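Local coordinates for amino acid ABC transporter, binding protein (Thermus thermophilus, PDB 3VV5), which probably serves as the periplasmic substrate-binding component of an amino acid ABC transporter and binds L-thialysine, the lysine analogue S-(2-aminoethyl)-L-cysteine, at residues G123-S128 with F191-A196. Numbering follows the deposited sequence.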
loop_
_atom_site.group_PDB
_atom_site.type_symbol
_atom_site.label_atom_id
_atom_site.label_comp_id
_atom_site.label_asym_id
_atom_site.label_seq_id
_atom_site.Cartn_x
_atom_site.Cartn_y
_atom_site.Cartn_z
ATOM N N GLY A 123 1.123 9.907 1.662
ATOM C CA GLY A 123 -0.136 10.617 1.571
ATOM C C GLY A 123 -0.739 10.430 0.217
ATOM O O GLY A 123 -0.057 9.948 -0.709
ATOM N N GLY A 124 -2.015 10.798 0.112
ATOM C CA GLY A 124 -2.782 10.677 -1.131
ATOM C C GLY A 124 -2.705 11.973 -1.904
ATOM O O GLY A 124 -2.758 13.032 -1.312
ATOM N N VAL A 125 -2.560 11.880 -3.222
ATOM C CA VAL A 125 -2.359 13.048 -4.084
ATOM C C VAL A 125 -3.307 13.072 -5.284
ATOM O O VAL A 125 -3.714 12.036 -5.821
ATOM C CB VAL A 125 -0.872 13.199 -4.611
ATOM C CG1 VAL A 125 0.085 13.628 -3.497
ATOM C CG2 VAL A 125 -0.377 11.911 -5.298
ATOM N N ILE A 126 -3.640 14.287 -5.700
ATOM C CA ILE A 126 -4.410 14.498 -6.905
ATOM C C ILE A 126 -3.428 14.428 -8.049
ATOM O O ILE A 126 -2.397 15.084 -8.018
ATOM C CB ILE A 126 -5.101 15.884 -6.879
ATOM C CG1 ILE A 126 -6.338 15.820 -5.984
ATOM C CG2 ILE A 126 -5.454 16.370 -8.311
ATOM C CD1 ILE A 126 -6.974 17.158 -5.698
ATOM N N VAL A 127 -3.714 13.593 -9.041
ATOM C CA VAL A 127 -2.952 13.668 -10.280
ATOM C C VAL A 127 -3.864 13.784 -11.495
ATOM O O VAL A 127 -4.858 13.062 -11.634
ATOM C CB VAL A 127 -1.743 12.630 -10.381
ATOM C CG1 VAL A 127 -1.752 11.555 -9.262
ATOM C CG2 VAL A 127 -1.512 12.090 -11.762
ATOM N N SER A 128 -3.528 14.742 -12.352
ATOM C CA SER A 128 -4.347 15.014 -13.529
ATOM C C SER A 128 -3.468 15.127 -14.752
ATOM O O SER A 128 -2.245 15.012 -14.666
ATOM C CB SER A 128 -5.139 16.327 -13.347
ATOM O OG SER A 128 -5.877 16.337 -12.129
ATOM N N PHE A 191 4.120 8.470 -3.731
ATOM C CA PHE A 191 5.272 7.741 -4.278
ATOM C C PHE A 191 4.898 6.919 -5.506
ATOM O O PHE A 191 5.700 6.781 -6.423
ATOM C CB PHE A 191 5.891 6.827 -3.214
ATOM C CG PHE A 191 6.420 7.569 -2.018
ATOM C CD1 PHE A 191 7.615 8.292 -2.107
ATOM C CD2 PHE A 191 5.727 7.549 -0.810
ATOM C CE1 PHE A 191 8.113 8.994 -1.012
ATOM C CE2 PHE A 191 6.211 8.250 0.300
ATOM C CZ PHE A 191 7.406 8.975 0.195
ATOM N N VAL A 192 3.699 6.338 -5.521
ATOM C CA VAL A 192 3.301 5.618 -6.729
ATOM C C VAL A 192 3.063 6.554 -7.905
ATOM O O VAL A 192 3.474 6.227 -9.020
ATOM C CB VAL A 192 2.243 4.433 -6.560
ATOM C CG1 VAL A 192 1.863 4.128 -5.131
ATOM C CG2 VAL A 192 1.048 4.479 -7.588
ATOM N N ALA A 193 2.477 7.728 -7.651
ATOM C CA ALA A 193 2.309 8.751 -8.692
ATOM C C ALA A 193 3.664 9.183 -9.262
ATOM O O ALA A 193 3.845 9.248 -10.475
ATOM C CB ALA A 193 1.588 9.980 -8.110
ATOM N N LYS A 194 4.605 9.478 -8.368
ATOM C CA LYS A 194 5.924 9.981 -8.758
ATOM C C LYS A 194 6.625 8.953 -9.639
ATOM O O LYS A 194 7.168 9.301 -10.689
ATOM C CB LYS A 194 6.757 10.298 -7.508
ATOM C CG LYS A 194 8.062 11.050 -7.756
ATOM C CD LYS A 194 8.610 11.701 -6.462
ATOM C CE LYS A 194 7.614 12.710 -5.853
ATOM N NZ LYS A 194 8.280 13.804 -5.065
ATOM N N GLU A 195 6.599 7.692 -9.221
ATOM C CA GLU A 195 7.275 6.642 -9.981
ATOM C C GLU A 195 6.615 6.319 -11.311
ATOM O O GLU A 195 7.322 6.063 -12.285
ATOM C CB GLU A 195 7.461 5.374 -9.140
ATOM C CG GLU A 195 8.291 4.270 -9.806
ATOM C CD GLU A 195 9.642 4.748 -10.378
ATOM O OE1 GLU A 195 10.041 4.235 -11.459
ATOM O OE2 GLU A 195 10.314 5.605 -9.754
ATOM N N ALA A 196 5.276 6.312 -11.365
ATOM C CA ALA A 196 4.579 6.025 -12.627
ATOM C C ALA A 196 4.954 7.063 -13.694
ATOM O O ALA A 196 5.133 6.741 -14.878
ATOM C CB ALA A 196 3.038 5.987 -12.408
#
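Helix-on-sheet packing in one lobe of this family 3 solute-binding protein brings Ala193, on helix 190-200, against Val125 and Val127 of strand 120-129. The helix directly follows strand 185-189, the antiparallel neighbour of strand 120-129, and lies over the face of the sheet. Val125 and Val127 are two residues apart, so both point from the strand toward the helix. Ile126, between them, points to the other face, where it touches Leu139 and Val212. On the helix side, the CB methyl of Ala193 makes the close contacts. Ala193 CB lies 3.9 Å from Val125 CG2 and equally far from Val127 CG1. Val125 CG2 and Val127 CG1 are themselves 4.2 Å apart, so the alanine methyl faces the shallow notch between them. In Val125 the torsion (chi1 -72°) sets CG1 anti to the carbonyl carbon. CG2 falls between the backbone N and that carbon, and is the branch turned to Ala193. Thr188 of strand 185-189 touches both Val127 and Ala193. The side chain of Val125 is about 11 Å from the bound L-thialysine, and none of the three buried residues lines the pocket. The chemistry is purely apolar: methyl groups meet at van der Waals distance, and the small alanine side chain is consistent with the close approach of helix and strand, with Val127 CA and Ala193 CA 7.4 Å apart.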